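Long-range contacts in LEOA (Escherichia coli, PDB 4AUR), which belongs to the bacterial dynamins of enterotoxigenic strains and probably binds and hydrolyses GTP: residues A72-V77 and E98-Q103; D52-A57 and E137-F142; S171-I176 and N255-I260; D90-Y95 and V107-L112; N177-V182 and I222-S227. All coordinates share one frame; numbering follows the deposited sequence.

In the fold
All five contacts lie in the globular end of a long helical chain, around one sheet ordered 93-95, 104-108, 54-60, 140-146, 172-177, 221-224, as in dynamin-like GTPase domains. Interaction 4 forms its hairpin edge and interaction 5 the far edge, their centres about 24 Å apart. Interaction 2 pairs two central strands, its centre about 14 Å from that of interaction 4 and about 11 Å from that of interaction 3, which lays helix 250-273 on the neighbouring strand. Interaction 1 joins helix 66-74 to the hairpin loop and touches 2 and 3 through W73. Along the chain, 1 and 4 alternate within 2; 3 follows, spanning 5. Interactions 4 and 5 border the probable nucleotide site.

Interaction 1 (A72-V77 and E98-Q103); sequences AWLGKV and EGLPDQ
L74 and L100 meet methyl to methyl, CD2 of L74 lying 4.3 Å from CD1 of L100, and this is the better-packed half of a surface contact. The CB of L74 already points toward the loop. L100 arrives by a less direct route: its CA-CB bond runs to one side, and the tip then comes nearer, with CD1 anti to CA (chi2 163°). Both leucines also touch M81, and L74 touches F4 of helix 3-30. The helix concerned, 66-74, follows the probable P-loop in a strand-loop-helix arrangement, and 98-103 is the loop joining the two strands of the hairpin 93-95/104-108. G75, with positive phi (120°), ends the helix and turns the chain so that K76 faces the same loop. The solvent side is looser and polar. K76 starts with CG beside its backbone N (chi1 -72°), and its chain, bent at each later torsion, brings NZ to the carbonyl of G99. That hydrogen bond is modelled at 2.4 Å from K76 NZ to G99 O, too short to be taken literally, so its exact length is doubtful. CE of K76 stays 3.7 Å from the same G99 O. G99, like E98, is exposed; E98 OE1 is hydrogen-bonded to ND2 of N82.

Interaction 2 (D52-A57 and E137-F142); sequences DVLRIA and EAHLIF
The carbonyl oxygen of R55 accepts two backbone N-H groups: H139 N at 3.0 Å, tilted 22° out of the carbonyl plane, and L140 N in a weak, longer bond. From there the strands 54-57 and 140-142 run parallel. A57 N gives its hydrogen to L140 O at 2.9 Å, in the plane of that carbonyl, and A57 O takes F142 N at 2.8 Å, nearly along the C=O axis. I56 pairs with L140 and A57 with I141, placing their side chains on alternate faces of the sheet. On the I56 side, CG2 lies over one face of the F142 ring, 4.0 Å from its centroid, a CH-pi contact offset toward the rim; CG1 being beside the backbone N (chi1 -44°), it is CG2 that stands anti to N. W73 meets the F142 ring edge-to-face. On the other face the CB of A57 touches CG1 of I141. At the start of the pairing, the aliphatic part of R55 lies against A138, CD to CB 3.7 Å. The H139 ring meets CA of R55 in plane at its edge, CB of H139 touches CD1 of L54 at 4.0 Å, and F7 meets the ring edge-to-face. Two central strands of the GTPase sheet are thus joined by backbone bonds, while the buried guanidinium of R55 is probably balanced by its salt bridge with E105 of strand 104-108.

Interaction 3 (S171-I176 and N255-I260); sequences STIFVI and NAATEI
Strand 172-176, through I173, and helix 255-260, through A256, A257 and I260, run nearly antiparallel, at 169°, with their axes 9.4 Å apart at closest approach. I173 and I260 carry the contact in nearly equal parts. The CA-CB bond of I173 points toward the helix, and CG1, beside the backbone N (chi1 -63°), leads to a CD1 that sits among A256, A257 and I260: 3.7 Å from CA of A257, 4.0 Å from CB of A257 and 4.1 Å from CB of A256. I260 answers from one turn further on. Its side chain crosses that of I173 obliquely, its CD1 lying 3.4 Å from CG1 of I173. The second branch of I260 serves another residue: CG2, anti to the backbone N, lies 3.9 Å from CA of S171, just before T172. The two alanines present only a methyl each, letting the isoleucine tip come close to the helix backbone. Helix 250-273 thus covers one face of the parallel part of the sheet, where L253 also touches I173 and V175, and A257 reaches L140 on the adjacent strand. Side chains of F174 and I176 point to the opposite face, against helix 188-209. Helix 250-273, which packs here on the sheet, is followed by the long helix 275-343. S171 OG has a weak bond with K168 NZ. No hydrogen bond spans the two segments; the contact is entirely hydrocarbon, consistent with cohesion by burial of apolar surface.

Interaction 4 (D90-Y95 and V107-L112); sequences DRLSIY and VDTPGL
S93 and D108 form the antiparallel hydrogen-bonded pair of this hairpin. S93 N gives to D108 O at 3.0 Å, and D108 N returns a bond to S93 O at 2.9 Å, in the plane of that carbonyl. S93 O also receives a CA-H...O contact from V107, at 3.2 Å to its CA. Apolar contacts flank this ladder. At the non-hydrogen-bonded pair I94 and V107, the side chains lie side by side pointing the same way, with CD1 of I94 4.0 Å from CG1 of V107. L92, its CG anti to the backbone N (chi1 175°), has CD1 4.2 Å from CG2 of T109. Mixed polar and apolar contacts hold the stretch beyond the strand. CD1 of L92 comes 3.6 Å from D108 O. The ring of P110 sets its CG 3.3 Å from OG of S93, while its CD faces the carbonyl of R91. Further out, D90, poorly ordered, approaches G111 with OD1 at 3.9 Å from CA. Residues D108 to G111 read DTPG, the G3 (DxxG) sequence of GTPases, which in relatives lies by the metal and the gamma-phosphate. D108 OD1 makes a salt bridge with K66 of the probable P-loop. The backbone bonds thus hold the backbone of D108 at the end of the strand, and the lysine gives its carboxylate an ionic partner beside the likely phosphate site.

Interaction 5 (N177-V182 and I222-S227); sequences NKMDEV and IVCVAS
N177 and S227 meet through the carboxamide of the asparagine. Its OD1 accepts S227 N at 3.0 Å, in the plane of the carboxamide carbonyl, and its ND2 makes a weak bond of 3.3 Å to S227 OG. CG of N177 stands anti to the backbone N (chi1 -169°), which carries CG toward the second segment. The other main link is between backbones: M179 N gives to V225 O at 3.1 Å, from 27° out of that carbonyl's plane. V225 O also takes a CA-H...O contact from N177. One apolar contact belongs to this shell: the chain of selenomethionine M179, bent at chi2 and chi3, brings SE 3.8 Å from CB of C224. CB of A226 lies 4.1 Å from the N of both M179 and D180, in plain van der Waals contact. N177 to D180 read NKMD, the N/TKxD sequence (G4) of GTPases, and 225-227 occupies the position expected for the fifth GTPase motif; in relatives these flank the guanine. Further out, several bonds fix the orientation of these residues. ND2 of N177 also donates to the carbonyl of D64 in the probable P-loop, and K178 NZ reaches the carbonyl of S63, with D146 as a long, weak ionic partner. V225 is tied to strand 172-177 by a backbone bond with I176. S227 O takes a bond from Y244 OH, and its side chain packs on S68 and V69 of helix 66-74.

Interaction 1 (A72-V77 and E98-Q103)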
# COMPACT_ATOMS: atom_id res chain seq x y z
N ALA A 72 51.04 -8.20 -17.03
CA ALA A 72 51.15 -8.61 -15.64
C ALA A 72 49.83 -9.07 -15.10
O ALA A 72 49.76 -10.09 -14.42
CB ALA A 72 51.64 -7.46 -14.78
N TRP A 73 48.78 -8.31 -15.40
CA TRP A 73 47.47 -8.48 -14.80
C TRP A 73 46.77 -9.69 -15.36
O TRP A 73 46.19 -10.47 -14.62
CB TRP A 73 46.64 -7.24 -15.08
CG TRP A 73 45.20 -7.36 -14.73
CD1 TRP A 73 44.66 -7.44 -13.49
CD2 TRP A 73 44.12 -7.34 -15.64
NE1 TRP A 73 43.30 -7.50 -13.56
CE2 TRP A 73 42.94 -7.44 -14.88
CE3 TRP A 73 44.03 -7.24 -17.02
CZ2 TRP A 73 41.68 -7.46 -15.46
CZ3 TRP A 73 42.77 -7.28 -17.60
CH2 TRP A 73 41.62 -7.38 -16.83
N LEU A 74 46.82 -9.82 -16.68
CA LEU A 74 46.28 -10.98 -17.39
C LEU A 74 46.90 -12.29 -16.90
O LEU A 74 46.20 -13.30 -16.73
CB LEU A 74 46.57 -10.86 -18.88
CG LEU A 74 45.78 -9.73 -19.51
CD1 LEU A 74 46.40 -9.34 -20.83
CD2 LEU A 74 44.32 -10.10 -19.73
N GLY A 75 48.21 -12.23 -16.70
CA GLY A 75 49.00 -13.37 -16.25
C GLY A 75 50.09 -13.80 -17.22
O GLY A 75 51.03 -14.46 -16.79
N LYS A 76 49.98 -13.45 -18.49
CA LYS A 76 50.88 -13.97 -19.51
C LYS A 76 51.66 -12.86 -20.22
O LYS A 76 51.12 -11.81 -20.52
CB LYS A 76 50.11 -14.78 -20.55
CG LYS A 76 49.62 -16.13 -20.03
CD LYS A 76 50.00 -17.27 -20.98
CE LYS A 76 49.15 -17.28 -22.25
NZ LYS A 76 47.77 -17.78 -21.99
N VAL A 77 52.94 -13.13 -20.48
CA VAL A 77 53.77 -12.23 -21.29
C VAL A 77 53.08 -12.04 -22.62
O VAL A 77 52.43 -12.95 -23.11
CB VAL A 77 55.19 -12.81 -21.52
CG1 VAL A 77 55.92 -12.12 -22.67
CG2 VAL A 77 56.01 -12.71 -20.25
N GLU A 98 45.17 -14.22 -27.39
CA GLU A 98 44.80 -15.61 -27.61
C GLU A 98 45.37 -16.47 -26.50
O GLU A 98 46.13 -15.99 -25.68
CB GLU A 98 45.29 -16.07 -28.98
CG GLU A 98 44.51 -15.44 -30.14
CD GLU A 98 45.15 -15.66 -31.51
OE1 GLU A 98 46.06 -16.51 -31.63
OE2 GLU A 98 44.73 -14.97 -32.48
N GLY A 99 44.95 -17.72 -26.45
CA GLY A 99 45.45 -18.64 -25.44
C GLY A 99 45.14 -18.21 -24.02
O GLY A 99 45.83 -18.60 -23.09
N LEU A 100 44.09 -17.40 -23.86
CA LEU A 100 43.62 -16.97 -22.54
C LEU A 100 42.39 -17.79 -22.21
O LEU A 100 41.78 -18.36 -23.12
CB LEU A 100 43.26 -15.49 -22.57
CG LEU A 100 44.38 -14.48 -22.34
CD1 LEU A 100 43.93 -13.11 -22.81
CD2 LEU A 100 44.78 -14.43 -20.88
N PRO A 101 41.97 -17.82 -20.92
CA PRO A 101 40.84 -18.68 -20.56
C PRO A 101 39.57 -18.33 -21.36
O PRO A 101 38.87 -19.23 -21.84
CB PRO A 101 40.62 -18.42 -19.06
CG PRO A 101 41.80 -17.62 -18.60
CD PRO A 101 42.31 -16.90 -19.82
N ASP A 102 39.32 -17.03 -21.49
CA ASP A 102 38.22 -16.54 -22.28
C ASP A 102 38.76 -15.47 -23.19
O ASP A 102 39.94 -15.13 -23.11
CB ASP A 102 37.12 -15.98 -21.37
CG ASP A 102 35.72 -16.29 -21.89
OD1 ASP A 102 35.52 -16.35 -23.14
OD2 ASP A 102 34.82 -16.47 -21.03
N GLN A 103 37.91 -14.95 -24.07
CA GLN A 103 38.28 -13.86 -24.95
C GLN A 103 38.23 -12.53 -24.20
O GLN A 103 37.53 -12.41 -23.20
CB GLN A 103 37.33 -13.79 -26.14
CG GLN A 103 37.42 -14.98 -27.07
CD GLN A 103 36.16 -15.18 -27.90
OE1 GLN A 103 35.04 -15.04 -27.40
NE2 GLN A 103 36.34 -15.53 -29.18

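Interaction 2 (D52-A57 and E137-F142)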
# COMPACT_ATOMS: atom_id res chain seq x y z
N ASP A 52 28.84 -10.31 -25.98
CA ASP A 52 29.83 -9.43 -25.40
C ASP A 52 30.91 -10.15 -24.56
O ASP A 52 30.65 -11.18 -23.93
CB ASP A 52 29.14 -8.34 -24.58
CG ASP A 52 28.51 -7.24 -25.47
OD1 ASP A 52 27.86 -7.55 -26.50
OD2 ASP A 52 28.67 -6.05 -25.13
N VAL A 53 32.11 -9.57 -24.60
CA VAL A 53 33.28 -10.09 -23.92
C VAL A 53 33.92 -8.97 -23.13
O VAL A 53 33.71 -7.79 -23.45
CB VAL A 53 34.34 -10.61 -24.93
CG1 VAL A 53 33.74 -11.59 -25.93
CG2 VAL A 53 34.98 -9.46 -25.69
N LEU A 54 34.71 -9.32 -22.12
CA LEU A 54 35.43 -8.33 -21.32
C LEU A 54 36.31 -7.41 -22.14
O LEU A 54 37.10 -7.86 -22.94
CB LEU A 54 36.31 -9.02 -20.29
CG LEU A 54 37.13 -8.10 -19.39
CD1 LEU A 54 36.28 -7.10 -18.64
CD2 LEU A 54 37.88 -8.94 -18.39
N ARG A 55 36.20 -6.11 -21.90
CA ARG A 55 36.94 -5.10 -22.63
C ARG A 55 37.62 -4.15 -21.67
O ARG A 55 36.98 -3.61 -20.77
CB ARG A 55 36.01 -4.30 -23.54
CG ARG A 55 36.73 -3.22 -24.32
CD ARG A 55 35.76 -2.35 -25.07
NE ARG A 55 35.23 -3.05 -26.22
CZ ARG A 55 34.19 -2.65 -26.92
NH1 ARG A 55 33.55 -1.54 -26.61
NH2 ARG A 55 33.78 -3.38 -27.95
N ILE A 56 38.92 -3.95 -21.88
CA ILE A 56 39.71 -3.05 -21.06
C ILE A 56 40.28 -1.97 -21.95
O ILE A 56 40.85 -2.27 -23.00
CB ILE A 56 40.89 -3.79 -20.39
CG1 ILE A 56 40.44 -5.12 -19.83
CG2 ILE A 56 41.48 -2.97 -19.26
CD1 ILE A 56 40.69 -6.27 -20.78
N ALA A 57 40.12 -0.72 -21.56
CA ALA A 57 40.81 0.34 -22.26
C ALA A 57 42.10 0.58 -21.51
O ALA A 57 42.11 0.92 -20.32
CB ALA A 57 39.97 1.59 -22.29
N GLU A 137 31.90 2.00 -23.81
CA GLU A 137 31.41 0.61 -23.65
C GLU A 137 32.50 -0.40 -23.24
O GLU A 137 32.41 -1.56 -23.56
CB GLU A 137 30.68 0.13 -24.95
CG GLU A 137 29.30 0.76 -25.15
CD GLU A 137 28.72 0.64 -26.57
OE1 GLU A 137 29.25 -0.18 -27.36
OE2 GLU A 137 27.73 1.37 -26.87
N ALA A 138 33.53 0.06 -22.54
CA ALA A 138 34.48 -0.81 -21.91
C ALA A 138 34.13 -0.98 -20.43
O ALA A 138 33.54 -0.09 -19.81
CB ALA A 138 35.87 -0.26 -22.04
N HIS A 139 34.51 -2.11 -19.86
CA HIS A 139 34.10 -2.46 -18.53
C HIS A 139 35.15 -2.02 -17.53
O HIS A 139 34.87 -1.89 -16.34
CB HIS A 139 33.90 -3.95 -18.45
CG HIS A 139 33.10 -4.50 -19.57
ND1 HIS A 139 31.76 -4.78 -19.46
CD2 HIS A 139 33.45 -4.85 -20.83
CE1 HIS A 139 31.31 -5.27 -20.60
NE2 HIS A 139 32.32 -5.32 -21.45
N LEU A 140 36.35 -1.78 -18.02
CA LEU A 140 37.47 -1.41 -17.17
C LEU A 140 38.37 -0.46 -17.94
O LEU A 140 38.58 -0.63 -19.13
CB LEU A 140 38.26 -2.65 -16.81
CG LEU A 140 38.11 -3.26 -15.43
CD1 LEU A 140 39.03 -4.46 -15.28
CD2 LEU A 140 38.47 -2.20 -14.41
N ILE A 141 38.93 0.52 -17.25
CA ILE A 141 39.84 1.48 -17.87
C ILE A 141 41.06 1.61 -16.99
O ILE A 141 40.94 1.93 -15.83
CB ILE A 141 39.15 2.85 -18.05
CG1 ILE A 141 37.89 2.70 -18.90
CG2 ILE A 141 40.11 3.85 -18.68
CD1 ILE A 141 37.28 4.00 -19.31
N PHE A 142 42.22 1.35 -17.54
CA PHE A 142 43.47 1.49 -16.78
C PHE A 142 44.18 2.68 -17.33
O PHE A 142 44.57 2.68 -18.47
CB PHE A 142 44.40 0.29 -16.94
CG PHE A 142 43.86 -1.00 -16.40
CD1 PHE A 142 42.89 -1.03 -15.40
CD2 PHE A 142 44.37 -2.22 -16.87
CE1 PHE A 142 42.43 -2.25 -14.91
CE2 PHE A 142 43.92 -3.43 -16.37
CZ PHE A 142 42.94 -3.44 -15.40

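Interaction 3 (S171-I176 and N255-I260)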
# COMPACT_ATOMS: atom_id res chain seq x y z
N SER A 171 34.59 3.55 -13.33
CA SER A 171 35.16 2.37 -13.97
C SER A 171 36.62 2.52 -14.42
O SER A 171 37.13 1.71 -15.19
CB SER A 171 34.27 1.92 -15.14
OG SER A 171 34.30 2.78 -16.25
N THR A 172 37.29 3.55 -13.91
CA THR A 172 38.69 3.80 -14.22
C THR A 172 39.59 3.63 -13.02
O THR A 172 39.34 4.23 -11.97
CB THR A 172 38.84 5.22 -14.71
OG1 THR A 172 38.15 5.36 -15.94
CG2 THR A 172 40.29 5.57 -14.90
N ILE A 173 40.64 2.83 -13.18
CA ILE A 173 41.71 2.72 -12.18
C ILE A 173 42.96 3.42 -12.69
O ILE A 173 43.54 3.02 -13.72
CB ILE A 173 42.14 1.27 -11.91
CG1 ILE A 173 41.00 0.46 -11.32
CG2 ILE A 173 43.27 1.24 -10.92
CD1 ILE A 173 41.10 -1.01 -11.65
N PHE A 174 43.37 4.46 -11.97
CA PHE A 174 44.69 5.04 -12.20
C PHE A 174 45.73 4.19 -11.51
O PHE A 174 45.61 3.87 -10.32
CB PHE A 174 44.74 6.46 -11.72
CG PHE A 174 43.89 7.35 -12.53
CD1 PHE A 174 44.39 7.94 -13.66
CD2 PHE A 174 42.57 7.56 -12.20
CE1 PHE A 174 43.59 8.74 -14.44
CE2 PHE A 174 41.76 8.35 -12.97
CZ PHE A 174 42.27 8.94 -14.10
N VAL A 175 46.74 3.82 -12.29
CA VAL A 175 47.66 2.80 -11.89
C VAL A 175 49.02 3.44 -11.83
O VAL A 175 49.64 3.68 -12.87
CB VAL A 175 47.65 1.65 -12.90
CG1 VAL A 175 48.75 0.66 -12.61
CG2 VAL A 175 46.29 0.98 -12.84
N ILE A 176 49.46 3.75 -10.61
CA ILE A 176 50.75 4.38 -10.43
C ILE A 176 51.75 3.26 -10.44
O ILE A 176 51.80 2.46 -9.51
CB ILE A 176 50.86 5.21 -9.16
CG1 ILE A 176 49.78 6.28 -9.12
CG2 ILE A 176 52.21 5.89 -9.18
CD1 ILE A 176 49.63 7.00 -7.79
N ASN A 255 42.46 -6.87 -7.55
CA ASN A 255 41.33 -6.77 -6.61
C ASN A 255 40.43 -5.56 -6.87
O ASN A 255 39.18 -5.65 -6.84
CB ASN A 255 41.84 -6.73 -5.15
CG ASN A 255 42.38 -8.08 -4.67
OD1 ASN A 255 43.16 -8.14 -3.72
ND2 ASN A 255 41.97 -9.17 -5.32
N ALA A 256 41.06 -4.43 -7.14
CA ALA A 256 40.33 -3.21 -7.48
C ALA A 256 39.55 -3.44 -8.75
O ALA A 256 38.41 -3.01 -8.87
CB ALA A 256 41.30 -2.04 -7.67
N ALA A 257 40.19 -4.10 -9.69
CA ALA A 257 39.59 -4.33 -10.99
C ALA A 257 38.41 -5.26 -10.80
O ALA A 257 37.39 -5.12 -11.44
CB ALA A 257 40.61 -4.93 -11.95
N THR A 258 38.54 -6.18 -9.86
CA THR A 258 37.49 -7.14 -9.63
C THR A 258 36.26 -6.51 -9.02
O THR A 258 35.16 -6.93 -9.33
CB THR A 258 38.03 -8.32 -8.81
OG1 THR A 258 38.71 -9.20 -9.71
CG2 THR A 258 36.91 -9.07 -8.07
N GLU A 259 36.43 -5.51 -8.17
CA GLU A 259 35.29 -4.81 -7.57
C GLU A 259 34.56 -3.89 -8.53
O GLU A 259 33.43 -3.50 -8.27
CB GLU A 259 35.76 -3.96 -6.37
CG GLU A 259 36.09 -4.77 -5.13
CD GLU A 259 34.88 -5.50 -4.58
OE1 GLU A 259 33.85 -4.83 -4.32
OE2 GLU A 259 34.96 -6.75 -4.42
N ILE A 260 35.23 -3.48 -9.60
CA ILE A 260 34.66 -2.51 -10.51
C ILE A 260 33.81 -3.31 -11.44
O ILE A 260 32.68 -2.96 -11.71
CB ILE A 260 35.74 -1.78 -11.32
CG1 ILE A 260 36.31 -0.62 -10.51
CG2 ILE A 260 35.19 -1.24 -12.63
CD1 ILE A 260 37.61 -0.09 -11.06

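Interaction 4 (D90-Y95 and V107-L112)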
# COMPACT_ATOMS: atom_id res chain seq x y z
N ASP A 90 47.38 6.94 -35.72
CA ASP A 90 46.32 7.92 -35.40
C ASP A 90 44.92 7.35 -35.66
O ASP A 90 44.16 7.88 -36.48
CB ASP A 90 46.55 9.25 -36.13
CG ASP A 90 47.59 10.13 -35.45
OD1 ASP A 90 47.31 10.64 -34.33
OD2 ASP A 90 48.68 10.32 -36.02
N ARG A 91 44.60 6.25 -34.98
CA ARG A 91 43.28 5.65 -34.99
C ARG A 91 43.11 4.92 -33.66
O ARG A 91 44.06 4.75 -32.91
CB ARG A 91 43.11 4.59 -36.10
CG ARG A 91 43.46 4.97 -37.52
CD ARG A 91 42.43 5.87 -38.17
NE ARG A 91 42.95 6.42 -39.42
CZ ARG A 91 42.37 7.38 -40.15
NH1 ARG A 91 41.22 7.93 -39.76
NH2 ARG A 91 42.95 7.79 -41.27
N LEU A 92 41.90 4.47 -33.41
CA LEU A 92 41.64 3.51 -32.37
C LEU A 92 42.20 2.15 -32.75
O LEU A 92 42.37 1.81 -33.93
CB LEU A 92 40.14 3.38 -32.21
CG LEU A 92 39.54 2.36 -31.26
CD1 LEU A 92 39.64 2.87 -29.84
CD2 LEU A 92 38.10 2.09 -31.65
N SER A 93 42.47 1.33 -31.74
CA SER A 93 42.95 0.01 -32.01
C SER A 93 42.52 -0.99 -30.96
O SER A 93 42.31 -0.66 -29.79
CB SER A 93 44.47 0.01 -32.21
OG SER A 93 45.12 0.88 -31.29
N ILE A 94 42.40 -2.24 -31.42
CA ILE A 94 41.84 -3.32 -30.64
C ILE A 94 42.72 -4.54 -30.74
O ILE A 94 43.09 -4.94 -31.84
CB ILE A 94 40.46 -3.71 -31.19
CG1 ILE A 94 39.60 -2.46 -31.31
CG2 ILE A 94 39.81 -4.75 -30.29
CD1 ILE A 94 38.13 -2.66 -31.05
N TYR A 95 43.04 -5.13 -29.59
CA TYR A 95 43.85 -6.34 -29.54
C TYR A 95 43.04 -7.41 -28.84
O TYR A 95 42.42 -7.14 -27.83
CB TYR A 95 45.17 -6.06 -28.83
CG TYR A 95 45.85 -4.83 -29.35
CD1 TYR A 95 46.72 -4.88 -30.44
CD2 TYR A 95 45.59 -3.59 -28.79
CE1 TYR A 95 47.33 -3.72 -30.93
CE2 TYR A 95 46.18 -2.43 -29.27
CZ TYR A 95 47.05 -2.48 -30.33
OH TYR A 95 47.64 -1.29 -30.76
N VAL A 107 41.37 -2.19 -25.90
CA VAL A 107 41.21 -1.04 -26.78
C VAL A 107 42.19 0.02 -26.34
O VAL A 107 42.51 0.10 -25.17
CB VAL A 107 39.79 -0.47 -26.74
CG1 VAL A 107 38.81 -1.48 -27.28
CG2 VAL A 107 39.37 -0.08 -25.33
N ASP A 108 42.67 0.83 -27.27
CA ASP A 108 43.54 1.95 -26.89
C ASP A 108 43.59 2.98 -28.02
O ASP A 108 43.16 2.71 -29.13
CB ASP A 108 44.94 1.41 -26.52
CG ASP A 108 46.01 2.49 -26.40
OD1 ASP A 108 45.94 3.33 -25.49
OD2 ASP A 108 46.96 2.46 -27.23
N THR A 109 44.08 4.15 -27.70
CA THR A 109 44.23 5.20 -28.65
C THR A 109 45.71 5.60 -28.69
O THR A 109 46.10 6.55 -28.03
CB THR A 109 43.39 6.37 -28.15
OG1 THR A 109 43.67 6.56 -26.76
CG2 THR A 109 41.95 6.04 -28.29
N PRO A 110 46.54 4.88 -29.46
CA PRO A 110 47.99 5.10 -29.39
C PRO A 110 48.48 6.49 -29.80
O PRO A 110 49.46 6.97 -29.26
CB PRO A 110 48.56 4.04 -30.35
CG PRO A 110 47.46 3.05 -30.53
CD PRO A 110 46.22 3.89 -30.50
N GLY A 111 47.80 7.12 -30.75
CA GLY A 111 48.17 8.48 -31.17
C GLY A 111 48.42 9.47 -30.04
O GLY A 111 49.37 10.25 -30.12
N LEU A 112 47.58 9.43 -29.01
CA LEU A 112 47.65 10.37 -27.88
C LEU A 112 48.85 10.14 -26.94
O LEU A 112 49.21 11.00 -26.13
CB LEU A 112 46.38 10.26 -27.04
CG LEU A 112 45.04 10.55 -27.70
CD1 LEU A 112 43.90 10.06 -26.82
CD2 LEU A 112 44.89 12.03 -27.93

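Interaction 5 (N177-V182 and I222-S227)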
# COMPACT_ATOMS: atom_id res chain seq x y z
N ASN A 177 52.50 3.23 -11.55
CA ASN A 177 53.43 2.16 -11.90
C ASN A 177 54.90 2.55 -11.71
O ASN A 177 55.26 3.72 -11.77
CB ASN A 177 53.23 1.77 -13.36
CG ASN A 177 53.96 0.50 -13.71
OD1 ASN A 177 54.15 -0.35 -12.86
ND2 ASN A 177 54.39 0.37 -14.95
N LYS A 178 55.73 1.54 -11.51
CA LYS A 178 57.16 1.69 -11.21
C LYS A 178 57.33 2.33 -9.84
O LYS A 178 58.02 3.32 -9.69
CB LYS A 178 57.89 2.53 -12.27
CG LYS A 178 57.80 2.01 -13.69
CD LYS A 178 57.85 3.15 -14.68
CE LYS A 178 58.34 2.73 -16.05
NZ LYS A 178 58.43 3.89 -16.97
N MSE A 179 56.69 1.76 -8.82
CA MSE A 179 56.88 2.29 -7.48
C MSE A 179 58.27 1.95 -6.97
O MSE A 179 58.80 2.63 -6.07
CB MSE A 179 55.73 1.83 -6.61
CG MSE A 179 54.50 2.64 -6.99
SE MSE A 179 54.30 4.13 -5.73
CE MSE A 179 54.43 5.74 -6.84
N ASP A 180 58.89 0.92 -7.55
CA ASP A 180 60.27 0.55 -7.19
C ASP A 180 61.20 1.76 -7.17
O ASP A 180 61.91 1.97 -6.19
CB ASP A 180 60.83 -0.59 -8.07
CG ASP A 180 60.61 -0.37 -9.58
OD1 ASP A 180 59.68 0.38 -9.96
OD2 ASP A 180 61.35 -0.97 -10.39
N GLU A 181 61.17 2.58 -8.21
CA GLU A 181 62.07 3.74 -8.25
C GLU A 181 61.53 4.93 -7.47
O GLU A 181 61.84 6.07 -7.78
CB GLU A 181 62.49 4.13 -9.68
CG GLU A 181 61.38 4.33 -10.70
CD GLU A 181 61.64 3.56 -11.99
OE1 GLU A 181 61.98 2.36 -11.89
OE2 GLU A 181 61.54 4.15 -13.09
N VAL A 182 60.74 4.66 -6.44
CA VAL A 182 60.40 5.66 -5.44
C VAL A 182 60.57 5.14 -4.00
O VAL A 182 60.56 5.92 -3.05
CB VAL A 182 58.98 6.21 -5.70
CG1 VAL A 182 58.45 7.02 -4.53
CG2 VAL A 182 58.97 7.07 -6.96
N ILE A 222 42.66 4.64 -7.24
CA ILE A 222 44.10 4.68 -7.45
C ILE A 222 44.80 3.51 -6.79
O ILE A 222 44.49 3.12 -5.68
CB ILE A 222 44.74 6.00 -6.94
CG1 ILE A 222 44.00 7.20 -7.53
CG2 ILE A 222 46.20 6.06 -7.36
CD1 ILE A 222 44.47 8.53 -7.00
N VAL A 223 45.78 2.98 -7.50
CA VAL A 223 46.50 1.83 -7.05
C VAL A 223 47.97 2.00 -7.39
O VAL A 223 48.31 2.43 -8.49
CB VAL A 223 45.91 0.58 -7.71
CG1 VAL A 223 46.95 -0.51 -7.84
CG2 VAL A 223 44.73 0.08 -6.89
N CYS A 224 48.83 1.67 -6.44
CA CYS A 224 50.26 1.81 -6.63
C CYS A 224 50.84 0.43 -6.90
O CYS A 224 50.49 -0.54 -6.25
CB CYS A 224 50.88 2.45 -5.39
SG CYS A 224 50.19 4.08 -4.96
N VAL A 225 51.74 0.34 -7.87
CA VAL A 225 52.14 -0.94 -8.37
C VAL A 225 53.55 -0.85 -8.95
O VAL A 225 54.07 0.24 -9.19
CB VAL A 225 51.08 -1.39 -9.41
CG1 VAL A 225 51.68 -2.06 -10.65
CG2 VAL A 225 50.02 -2.26 -8.75
N ALA A 226 54.18 -2.01 -9.16
CA ALA A 226 55.49 -2.08 -9.77
C ALA A 226 55.56 -3.21 -10.77
O ALA A 226 56.25 -4.17 -10.55
CB ALA A 226 56.54 -2.29 -8.70
N SER A 227 54.83 -3.07 -11.87
CA SER A 227 54.67 -4.14 -12.86
C SER A 227 55.92 -5.00 -13.12
O SER A 227 55.81 -6.22 -13.28
CB SER A 227 54.25 -3.54 -14.20
OG SER A 227 55.32 -2.82 -14.77